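Local atomic coordinates of cytochrome P450 113A1 (Saccharopolyspora erythraea, PDB entry 2JJN), a protein that hydroxylates the macrolactone ring of erythromycin D at C-12 to give erythromycin C, using a bound heme b, molecular oxygen and NADPH. Residues F69-P73 against H88-P92; I118-R123 against R364-E369; E131-D137 against R397-A403. The protein carries 2 engineered substitutions. Numbering follows the deposited sequence.

Contact 1 of 3, residues F69-P73 against H88-P92. With HEM (protoporphyrin IX containing Fe), chain B.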
loop_
_atom_site.group_PDB
_atom_site.type_symbol
_atom_site.label_atom_id
_atom_site.label_comp_id
_atom_site.label_asym_id
_atom_site.label_seq_id
_atom_site.Cartn_x
_atom_site.Cartn_y
_atom_site.Cartn_z
ATOM N N PHE A 69 20.093 -2.304 -7.744
ATOM C CA PHE A 69 19.273 -1.759 -6.695
ATOM C C PHE A 69 18.526 -2.879 -5.996
ATOM O O PHE A 69 17.437 -3.257 -6.392
ATOM C CB PHE A 69 18.298 -0.708 -7.263
ATOM C CG PHE A 69 19.019 0.463 -7.891
ATOM C CD1 PHE A 69 19.140 0.507 -9.268
ATOM C CD2 PHE A 69 19.573 1.479 -7.098
ATOM C CE1 PHE A 69 19.829 1.589 -9.912
ATOM C CE2 PHE A 69 20.279 2.593 -7.718
ATOM C CZ PHE A 69 20.369 2.632 -9.117
ATOM N N SER A 70 19.165 -3.375 -4.953
ATOM C CA SER A 70 18.628 -4.505 -4.179
ATOM C C SER A 70 17.414 -4.135 -3.342
ATOM O O SER A 70 17.294 -2.991 -2.886
ATOM C CB SER A 70 19.753 -5.071 -3.299
ATOM O OG SER A 70 19.191 -5.990 -2.345
ATOM N N SER A 71 16.499 -5.104 -3.135
ATOM C CA SER A 71 15.373 -4.899 -2.273
ATOM C C SER A 71 15.638 -5.326 -0.855
ATOM O O SER A 71 14.755 -5.218 -0.018
ATOM C CB SER A 71 14.132 -5.639 -2.798
ATOM O OG SER A 71 13.633 -4.969 -3.926
ATOM N N ASP A 72 16.845 -5.798 -0.587
ATOM C CA ASP A 72 17.206 -6.256 0.743
ATOM C C ASP A 72 17.716 -5.044 1.533
ATOM O O ASP A 72 18.837 -4.600 1.277
ATOM C CB ASP A 72 18.257 -7.337 0.584
ATOM C CG ASP A 72 18.704 -7.933 1.918
ATOM O OD1 ASP A 72 19.611 -8.772 1.865
ATOM O OD2 ASP A 72 18.172 -7.506 2.959
ATOM N N PRO A 73 16.912 -4.498 2.476
ATOM C CA PRO A 73 17.392 -3.280 3.167
ATOM C C PRO A 73 18.470 -3.590 4.167
ATOM O O PRO A 73 19.164 -2.649 4.598
ATOM C CB PRO A 73 16.174 -2.775 3.947
ATOM C CG PRO A 73 15.293 -3.983 4.132
ATOM C CD PRO A 73 15.590 -4.939 2.983
ATOM N N HIS A 88 9.166 -9.108 -0.434
ATOM C CA HIS A 88 9.497 -7.754 -0.905
ATOM C C HIS A 88 10.904 -7.349 -0.513
ATOM O O HIS A 88 11.374 -6.262 -0.935
ATOM C CB HIS A 88 8.504 -6.745 -0.395
ATOM C CG HIS A 88 8.470 -6.663 1.097
ATOM N ND1 HIS A 88 8.051 -7.718 1.883
ATOM C CD2 HIS A 88 8.753 -5.642 1.942
ATOM C CE1 HIS A 88 8.114 -7.354 3.156
ATOM N NE2 HIS A 88 8.542 -6.104 3.216
ATOM N N GLU A 89 11.594 -8.185 0.273
ATOM C CA GLU A 89 12.953 -7.863 0.716
ATOM C C GLU A 89 13.948 -8.864 0.157
ATOM O O GLU A 89 15.097 -8.912 0.612
ATOM C CB GLU A 89 13.023 -7.835 2.253
ATOM C CG GLU A 89 12.289 -6.658 2.831
ATOM C CD GLU A 89 12.411 -6.584 4.329
ATOM O OE1 GLU A 89 12.939 -7.548 4.931
ATOM O OE2 GLU A 89 11.942 -5.576 4.871
ATOM N N ILE A 90 13.520 -9.657 -0.829
ATOM C CA ILE A 90 14.347 -10.728 -1.369
ATOM C C ILE A 90 14.609 -10.457 -2.842
ATOM O O ILE A 90 13.704 -10.051 -3.572
ATOM C CB ILE A 90 13.633 -12.087 -1.127
ATOM C CG1 ILE A 90 13.634 -12.362 0.394
ATOM C CG2 ILE A 90 14.351 -13.189 -1.847
ATOM C CD1 ILE A 90 12.789 -13.563 0.823
ATOM N N ASP A 91 15.837 -10.717 -3.284
ATOM C CA ASP A 91 16.241 -10.463 -4.655
ATOM C C ASP A 91 16.254 -11.731 -5.497
ATOM O O ASP A 91 16.308 -12.835 -4.936
ATOM C CB ASP A 91 17.699 -9.928 -4.684
ATOM C CG ASP A 91 17.839 -8.529 -4.095
ATOM O OD1 ASP A 91 16.841 -7.762 -4.076
ATOM O OD2 ASP A 91 18.950 -8.214 -3.640
ATOM N N PRO A 92 16.260 -11.583 -6.819
ATOM C CA PRO A 92 16.506 -12.799 -7.619
ATOM C C PRO A 92 17.891 -13.358 -7.307
ATOM O O PRO A 92 18.809 -12.604 -6.884
ATOM C CB PRO A 92 16.425 -12.303 -9.056
ATOM C CG PRO A 92 15.651 -10.944 -8.965
ATOM C CD PRO A 92 16.065 -10.381 -7.661
HETATM C CHA HEM B . 4.238 -5.138 -3.537
HETATM C CHB HEM B . 1.556 -1.062 -3.432
HETATM C CHC HEM B . -2.293 -3.667 -2.058
HETATM C CHD HEM B . 0.558 -7.552 -1.382
HETATM C C1A HEM B . 3.790 -3.840 -3.680
HETATM C C2A HEM B . 4.617 -2.727 -4.160
HETATM C C3A HEM B . 3.888 -1.608 -4.116
HETATM C C4A HEM B . 2.577 -1.954 -3.605
HETATM C CMA HEM B . 4.341 -0.181 -4.496
HETATM C CAA HEM B . 6.068 -2.841 -4.662
HETATM C CBA HEM B . 7.061 -2.830 -3.513
HETATM C CGA HEM B . 8.505 -2.676 -3.996
HETATM O O1A HEM B . 8.743 -2.595 -5.234
HETATM O O2A HEM B . 9.407 -2.685 -3.100
HETATM C C1B HEM B . 0.263 -1.429 -3.056
HETATM C C2B HEM B . -0.869 -0.538 -3.018
HETATM C C3B HEM B . -1.948 -1.264 -2.643
HETATM C C4B HEM B . -1.473 -2.627 -2.442
HETATM C CMB HEM B . -0.707 0.952 -3.384
HETATM C CAB HEM B . -3.413 -0.853 -2.396
HETATM C CBB HEM B . -3.950 0.080 -3.113
HETATM C C1C HEM B . -1.854 -4.938 -1.754
HETATM C C2C HEM B . -2.701 -6.020 -1.277
HETATM C C3C HEM B . -1.911 -7.098 -1.087
HETATM C C4C HEM B . -0.542 -6.731 -1.457
HETATM C CMC HEM B . -4.230 -5.859 -1.061
HETATM C CAC HEM B . -2.272 -8.496 -0.550
HETATM C CBC HEM B . -3.402 -9.127 -0.869
HETATM C C1D HEM B . 1.779 -7.213 -1.880
HETATM C C2D HEM B . 2.896 -8.101 -1.854
HETATM C C3D HEM B . 4.015 -7.377 -2.530
HETATM C C4D HEM B . 3.487 -6.097 -2.898
HETATM C CMD HEM B . 2.948 -9.537 -1.250
HETATM C CAD HEM B . 5.456 -7.867 -2.762
HETATM C CBD HEM B . 5.604 -8.531 -4.144
HETATM C CGD HEM B . 7.037 -8.891 -4.390
HETATM O O1D HEM B . 7.935 -8.432 -3.665
HETATM O O2D HEM B . 7.272 -9.664 -5.343
HETATM N NA HEM B . 2.517 -3.334 -3.367
HETATM N NB HEM B . -0.108 -2.709 -2.655
HETATM N NC HEM B . -0.560 -5.420 -1.820
HETATM N ND HEM B . 2.161 -6.014 -2.515
HETATM FE FE HEM B . 0.965 -4.388 -2.743
HETATM O O HOH W 1 11.047 -4.965 -3.285
HETATM O O HOH W 2 11.979 -3.939 0.422
HETATM O O HOH W 3 1.556 -3.747 -0.705
#

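Contact 2 of 3, residues I118-R123 against R364-E369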
loop_
_atom_site.group_PDB
_atom_site.type_symbol
_atom_site.label_atom_id
_atom_site.label_comp_id
_atom_site.label_asym_id
_atom_site.label_seq_id
_atom_site.Cartn_x
_atom_site.Cartn_y
_atom_site.Cartn_z
ATOM N N ILE A 118 -16.809 -9.400 -0.010
ATOM C CA ILE A 118 -16.370 -8.031 0.116
ATOM C C ILE A 118 -17.605 -7.098 0.134
ATOM O O ILE A 118 -17.690 -6.168 0.938
ATOM C CB ILE A 118 -15.434 -7.604 -1.029
ATOM C CG1 ILE A 118 -14.105 -8.389 -0.912
ATOM C CG2 ILE A 118 -15.141 -6.111 -0.955
ATOM C CD1 ILE A 118 -13.235 -8.309 -2.199
ATOM N N ARG A 119 -18.516 -7.350 -0.778
ATOM C CA ARG A 119 -19.728 -6.540 -0.885
ATOM C C ARG A 119 -20.606 -6.687 0.361
ATOM O O ARG A 119 -21.139 -5.711 0.887
ATOM C CB ARG A 119 -20.502 -6.874 -2.141
ATOM C CG ARG A 119 -21.593 -5.788 -2.427
ATOM C CD ARG A 119 -22.282 -6.075 -3.768
ATOM N NE ARG A 119 -21.329 -6.153 -4.866
ATOM C CZ ARG A 119 -20.738 -5.083 -5.430
ATOM N NH1 ARG A 119 -20.985 -3.819 -5.001
ATOM N NH2 ARG A 119 -19.921 -5.284 -6.477
ATOM N N ASP A 120 -20.756 -7.908 0.840
ATOM C CA ASP A 120 -21.546 -8.189 2.043
ATOM C C ASP A 120 -21.009 -7.466 3.268
ATOM O O ASP A 120 -21.734 -6.796 3.986
ATOM C CB ASP A 120 -21.489 -9.711 2.262
ATOM C CG ASP A 120 -22.258 -10.151 3.488
ATOM O OD1 ASP A 120 -23.459 -9.849 3.539
ATOM O OD2 ASP A 120 -21.696 -10.862 4.368
ATOM N N VAL A 121 -19.714 -7.620 3.543
ATOM C CA VAL A 121 -19.086 -6.937 4.681
ATOM C C VAL A 121 -19.236 -5.438 4.546
ATOM O O VAL A 121 -19.631 -4.765 5.488
ATOM C CB VAL A 121 -17.572 -7.330 4.749
ATOM C CG1 VAL A 121 -16.827 -6.425 5.752
ATOM C CG2 VAL A 121 -17.427 -8.809 5.124
ATOM N N THR A 122 -18.969 -4.895 3.358
ATOM C CA THR A 122 -19.058 -3.435 3.141
ATOM C C THR A 122 -20.462 -2.926 3.371
ATOM O O THR A 122 -20.682 -1.958 4.117
ATOM C CB THR A 122 -18.625 -3.120 1.727
ATOM O OG1 THR A 122 -17.221 -3.437 1.583
ATOM C CG2 THR A 122 -18.818 -1.653 1.400
ATOM N N ARG A 123 -21.427 -3.616 2.787
ATOM C CA ARG A 123 -22.828 -3.166 2.881
ATOM C C ARG A 123 -23.327 -3.215 4.314
ATOM O O ARG A 123 -24.029 -2.285 4.778
ATOM C CB ARG A 123 -23.713 -4.040 2.000
ATOM C CG ARG A 123 -25.102 -3.449 1.845
ATOM C CD ARG A 123 -25.861 -4.123 0.732
ATOM N NE ARG A 123 -25.297 -3.822 -0.581
ATOM C CZ ARG A 123 -25.774 -4.312 -1.734
ATOM N NH1 ARG A 123 -26.840 -5.123 -1.716
ATOM N NH2 ARG A 123 -25.210 -4.048 -2.907
ATOM N N ARG A 364 -13.124 -0.852 -5.594
ATOM C CA ARG A 364 -14.264 -0.715 -6.493
ATOM C C ARG A 364 -15.540 -0.971 -5.701
ATOM O O ARG A 364 -16.502 -0.182 -5.749
ATOM C CB ARG A 364 -14.176 -1.735 -7.641
ATOM C CG ARG A 364 -15.456 -1.701 -8.484
ATOM C CD ARG A 364 -15.315 -2.567 -9.755
ATOM N NE ARG A 364 -15.224 -4.012 -9.520
ATOM C CZ ARG A 364 -16.268 -4.843 -9.384
ATOM N NH1 ARG A 364 -17.524 -4.382 -9.313
ATOM N NH2 ARG A 364 -16.055 -6.170 -9.347
ATOM N N VAL A 365 -15.562 -2.109 -5.025
ATOM C CA VAL A 365 -16.776 -2.493 -4.310
ATOM C C VAL A 365 -17.097 -1.472 -3.227
ATOM O O VAL A 365 -18.238 -1.043 -3.077
ATOM C CB VAL A 365 -16.657 -3.917 -3.731
ATOM C CG1 VAL A 365 -17.870 -4.224 -2.856
ATOM C CG2 VAL A 365 -16.571 -4.945 -4.855
ATOM N N ALA A 366 -16.078 -1.039 -2.498
ATOM C CA ALA A 366 -16.336 -0.054 -1.452
ATOM C C ALA A 366 -16.924 1.244 -2.030
ATOM O O ALA A 366 -17.901 1.811 -1.453
ATOM C CB ALA A 366 -15.050 0.249 -0.685
ATOM N N LEU A 367 -16.350 1.750 -3.121
ATOM C CA LEU A 367 -16.906 2.972 -3.678
ATOM C C LEU A 367 -18.331 2.754 -4.255
ATOM O O LEU A 367 -19.229 3.614 -4.051
ATOM C CB LEU A 367 -15.970 3.557 -4.724
ATOM C CG LEU A 367 -16.411 4.900 -5.337
ATOM C CD1 LEU A 367 -16.621 5.910 -4.225
ATOM C CD2 LEU A 367 -15.317 5.411 -6.299
ATOM N N GLU A 368 -18.532 1.600 -4.888
ATOM C CA GLU A 368 -19.882 1.265 -5.340
ATOM C C GLU A 368 -20.885 1.340 -4.211
ATOM O O GLU A 368 -22.001 1.855 -4.384
ATOM C CB GLU A 368 -19.907 -0.130 -5.947
ATOM C CG GLU A 368 -19.212 -0.199 -7.331
ATOM C CD GLU A 368 -19.112 -1.647 -7.828
ATOM O OE1 GLU A 368 -19.366 -2.597 -7.044
ATOM O OE2 GLU A 368 -18.734 -1.856 -9.009
ATOM N N GLU A 369 -20.505 0.784 -3.051
ATOM C CA GLU A 369 -21.448 0.674 -1.934
ATOM C C GLU A 369 -21.661 2.006 -1.237
ATOM O O GLU A 369 -22.763 2.296 -0.754
ATOM C CB GLU A 369 -20.950 -0.391 -0.952
ATOM C CG GLU A 369 -20.971 -1.770 -1.555
ATOM C CD GLU A 369 -22.392 -2.238 -1.835
ATOM O OE1 GLU A 369 -23.225 -2.034 -0.932
ATOM O OE2 GLU A 369 -22.663 -2.750 -2.944
#

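Contact 3 of 3, residues E131-D137 against R397-A403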
loop_
_atom_site.group_PDB
_atom_site.type_symbol
_atom_site.label_atom_id
_atom_site.label_comp_id
_atom_site.label_asym_id
_atom_site.label_seq_id
_atom_site.Cartn_x
_atom_site.Cartn_y
_atom_site.Cartn_z
ATOM N N GLU A 131 -25.246 8.838 9.670
ATOM C CA GLU A 131 -24.893 9.832 8.689
ATOM C C GLU A 131 -23.652 10.659 9.048
ATOM O O GLU A 131 -23.165 11.439 8.216
ATOM C CB GLU A 131 -26.085 10.743 8.438
ATOM C CG GLU A 131 -27.275 9.997 7.871
ATOM C CD GLU A 131 -28.407 10.917 7.481
ATOM O OE1 GLU A 131 -28.574 11.967 8.142
ATOM O OE2 GLU A 131 -29.148 10.572 6.533
ATOM N N SER A 132 -23.147 10.517 10.272
ATOM C CA SER A 132 -21.904 11.168 10.691
ATOM C C SER A 132 -21.039 10.120 11.354
ATOM O O SER A 132 -21.431 9.530 12.368
ATOM C CB SER A 132 -22.246 12.267 11.712
ATOM O OG SER A 132 -21.084 12.758 12.343
ATOM N N PHE A 133 -19.880 9.812 10.752
ATOM C CA PHE A 133 -19.072 8.692 11.234
ATOM C C PHE A 133 -17.674 8.811 10.655
ATOM O O PHE A 133 -17.454 9.598 9.739
ATOM C CB PHE A 133 -19.695 7.339 10.849
ATOM C CG PHE A 133 -19.869 7.134 9.359
ATOM C CD1 PHE A 133 -18.857 6.491 8.618
ATOM C CD2 PHE A 133 -21.052 7.502 8.710
ATOM C CE1 PHE A 133 -19.014 6.214 7.251
ATOM C CE2 PHE A 133 -21.224 7.281 7.332
ATOM C CZ PHE A 133 -20.185 6.662 6.577
ATOM N N ASP A 134 -16.751 8.035 11.232
ATOM C CA ASP A 134 -15.389 8.010 10.747
ATOM C C ASP A 134 -15.322 6.934 9.667
ATOM O O ASP A 134 -15.538 5.766 9.983
ATOM C CB ASP A 134 -14.417 7.688 11.880
ATOM C CG ASP A 134 -13.030 7.427 11.393
ATOM O OD1 ASP A 134 -12.269 6.729 12.117
ATOM O OD2 ASP A 134 -12.663 7.856 10.291
ATOM N N LEU A 135 -15.055 7.307 8.409
ATOM C CA LEU A 135 -14.953 6.301 7.368
ATOM C C LEU A 135 -13.894 5.248 7.675
ATOM O O LEU A 135 -14.034 4.093 7.305
ATOM C CB LEU A 135 -14.604 6.986 6.030
ATOM C CG LEU A 135 -14.540 6.062 4.818
ATOM C CD1 LEU A 135 -15.919 5.593 4.535
ATOM C CD2 LEU A 135 -13.923 6.776 3.645
ATOM N N VAL A 136 -12.811 5.650 8.354
ATOM C CA VAL A 136 -11.738 4.698 8.613
ATOM C C VAL A 136 -12.182 3.660 9.674
ATOM O O VAL A 136 -12.132 2.459 9.452
ATOM C CB VAL A 136 -10.445 5.427 9.049
ATOM C CG1 VAL A 136 -9.356 4.406 9.420
ATOM C CG2 VAL A 136 -9.950 6.343 7.958
ATOM N N ASP A 137 -12.593 4.110 10.870
ATOM C CA ASP A 137 -13.031 3.182 11.871
ATOM C C ASP A 137 -14.187 2.292 11.407
ATOM O O ASP A 137 -14.259 1.113 11.791
ATOM C CB ASP A 137 -13.461 3.901 13.166
ATOM C CG ASP A 137 -12.313 4.414 13.975
ATOM O OD1 ASP A 137 -11.134 4.154 13.656
ATOM O OD2 ASP A 137 -12.624 5.160 14.935
ATOM N N ARG A 397 -5.184 9.296 9.174
ATOM C CA ARG A 397 -5.424 8.271 10.179
ATOM C C ARG A 397 -6.915 8.006 10.438
ATOM O O ARG A 397 -7.311 6.896 10.752
ATOM C CB ARG A 397 -4.776 8.683 11.499
ATOM C CG ARG A 397 -3.255 8.753 11.373
ATOM C CD ARG A 397 -2.598 9.720 12.370
ATOM N NE ARG A 397 -2.937 9.361 13.739
ATOM C CZ ARG A 397 -2.700 10.138 14.798
ATOM N NH1 ARG A 397 -2.104 11.314 14.655
ATOM N NH2 ARG A 397 -3.056 9.721 16.006
ATOM N N HIS A 398 -7.687 9.077 10.295
ATOM C CA HIS A 398 -9.129 9.018 10.368
ATOM C C HIS A 398 -9.713 9.867 9.291
ATOM O O HIS A 398 -9.017 10.722 8.733
ATOM C CB HIS A 398 -9.565 9.508 11.744
ATOM C CG HIS A 398 -9.126 8.570 12.816
ATOM N ND1 HIS A 398 -9.743 7.356 13.011
ATOM C CD2 HIS A 398 -8.057 8.598 13.650
ATOM C CE1 HIS A 398 -9.091 6.676 13.943
ATOM N NE2 HIS A 398 -8.081 7.420 14.369
ATOM N N LEU A 399 -10.980 9.668 8.997
ATOM C CA LEU A 399 -11.632 10.508 7.999
ATOM C C LEU A 399 -13.109 10.654 8.401
ATOM O O LEU A 399 -13.988 9.933 7.944
ATOM C CB LEU A 399 -11.529 9.843 6.589
ATOM C CG LEU A 399 -11.890 10.874 5.507
ATOM C CD1 LEU A 399 -10.736 11.876 5.264
ATOM C CD2 LEU A 399 -12.281 10.188 4.162
ATOM N N PRO A 400 -13.388 11.599 9.301
ATOM C CA PRO A 400 -14.770 11.874 9.639
ATOM C C PRO A 400 -15.481 12.329 8.398
ATOM O O PRO A 400 -14.980 13.192 7.649
ATOM C CB PRO A 400 -14.653 13.032 10.655
ATOM C CG PRO A 400 -13.219 12.989 11.131
ATOM C CD PRO A 400 -12.409 12.449 10.001
ATOM N N VAL A 401 -16.629 11.726 8.146
ATOM C CA VAL A 401 -17.420 12.132 6.982
ATOM C C VAL A 401 -18.855 12.418 7.379
ATOM O O VAL A 401 -19.350 12.002 8.439
ATOM C CB VAL A 401 -17.412 11.010 5.891
ATOM C CG1 VAL A 401 -15.990 10.864 5.305
ATOM C CG2 VAL A 401 -17.897 9.663 6.524
ATOM N N LEU A 402 -19.529 13.127 6.473
ATOM C CA LEU A 402 -20.947 13.431 6.641
ATOM C C LEU A 402 -21.662 12.991 5.382
ATOM O O LEU A 402 -21.242 13.335 4.259
ATOM C CB LEU A 402 -21.145 14.933 6.851
ATOM C CG LEU A 402 -20.534 15.544 8.110
ATOM C CD1 LEU A 402 -20.457 17.071 8.014
ATOM C CD2 LEU A 402 -21.292 15.109 9.340
ATOM N N ALA A 403 -22.739 12.224 5.571
ATOM C CA ALA A 403 -23.667 11.881 4.504
ATOM C C ALA A 403 -24.845 12.851 4.556
ATOM O O ALA A 403 -25.634 12.828 5.533
ATOM C CB ALA A 403 -24.181 10.454 4.719
HETATM O O HOH W 4 -27.337 14.198 7.013
HETATM O O HOH W 5 -18.588 12.980 11.019
#

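Contact 1 of 3, residues F69-P73 against H88-P92
Glu89, Asp91 and Ser71 bury the most surface here. Asp91 works through its carboxylate. Asp91 OD1 accepts a hydrogen bond from the backbone N of Ser71 at 2.8 Å, and Asp91 OD2 accepts one from Ser70 OG at 2.6 Å. Ser70 OG in turn accepts from Asp72 N at 2.9 Å, an ST turn. The carboxylate thus grips the chain just where strand 69-70 ends and turns. Glu89 contributes mainly packing. Glu89 CG lies 3.7 Å from Pro73 CD, and Glu89 CA makes a CA-H...O contact of 3.3 Å with Ser71 O. Asp72 CA returns a similar contact to Glu89 O at 3.4 Å. Ser71 faces the other segment and links it to the cofactor. Water 1 accepts from Ser71 OG at 2.7 Å and donates to His88 O at 2.7 Å and to heme O2A at 2.8 Å. The Ser71 side chain also touches Arg293 and His351, both heme-binding residues. His88 CA comes within 3.2 Å of O1D, an oxygen of the other heme propionate. His88 and Glu89 are substrate-binding residues. The contact therefore joins an edge strand of the P450 beta sheet to the loop before helix 94-105, beside the heme propionates and the substrate site.

Contact 2 of 3, residues I118-R123 against R364-E369
Salt bridges dominate this contact. The Arg119 side chain sits as a knob among Arg364, Val365, Glu368 and Glu369. Arg119 NH2 and NH1 reach Glu368 OE1 at 2.8 and 2.9 Å, and Arg119 NH1 also binds Glu369 OE2 at 2.9 Å. Arg123 pairs with Glu369 through two parallel bonds, NE to OE1 at 2.8 Å and NH2 to OE2 at 2.9 Å. Glu368 OE2 takes Arg364 NH1 at 2.8 Å. Arg119 and Arg364 come close, NH2 to NH1 at 3.8 Å, and both also bind Glu115. In the P450 fold these are helix 115-127 and helix 356-374, the latter being the L helix that follows the heme-ligating cysteine, Cys353. The two short segments cross at -41°, with axes 9.4 Å apart. Apolar contact is limited and centres on Val365. Val365 CG1 meets Ile118 CG2 at 3.8 Å, while Val365 CG2 lies over one face of the Arg119 guanidinium. Thr122 CG2 rests 3.4 Å from Glu369 CB. Thr122 OG1 donates to Ile118 O, one turn back, at 2.8 Å.

Contact 3 of 3, residues E131-D137 against R397-A403
This is an antiparallel strand pair at one edge of a small three-stranded sheet, continued by the start of a helix. Strand 132-134 is the edge strand, and strand 400-402 lies between it and strand 378-379. Phe133 and Val401 form the hydrogen-bonded pair: Val401 N donates to Phe133 O at 2.8 Å, and Phe133 N to Val401 O at 3.2 Å. Ser132-Leu402 and Asp134-Pro400 are the non-hydrogen-bonded pairs. Ala403 N extends the ladder to Glu131 O at 2.8 Å. At the other end, Leu135 N donates to Leu399 O at 2.9 Å. This small sheet of the P450 fold joins the strand after helix 115-127 to the C-terminal strand 400-402. Asp134 is the N-cap of helix 135-140. Asp134 OD1 accepts from Asp137 N and Asp134 OD2 from Val136 N, both at 2.9 Å. The same carboxylate also binds segment 397-403, with His398 ND1 to Asp134 OD1 and Leu399 N to Asp134 OD2, each 2.8 Å. One side chain thus caps the helix and bonds to the two residues just before strand 400-402. Val401 CG2 makes a CH-pi contact over the face of the Phe133 ring, 3.8 Å from its centroid. Leu135 CD2 and Leu399 CD2 meet at 3.8 Å, and both leucines also pack on Val254 of helix 228-259. Water 5 joins Ser132 OG and Val401 O at 2.8 and 2.9 Å.

All three contacts are partly buried. Contact 1 lies on the opposite side of the chain's centre from the other two, and it alone touches the heme. Contacts 2 and 3 are neighbours, with centres about 16 Å apart and nearest atoms about 7 Å apart. Helix 115-127 and strand 132-134 follow one another in the chain, and their partners are both from its C-terminal part. Helix 228-259 packs against both contacts. Contact 1 joins segments close in sequence, whereas contacts 2 and 3 span more than 240 residues. Chemistry follows place: a carboxylate and water beside the propionates, side-chain ion pairs between helices, and backbone hydrogen bonds between strands, with one capping carboxylate.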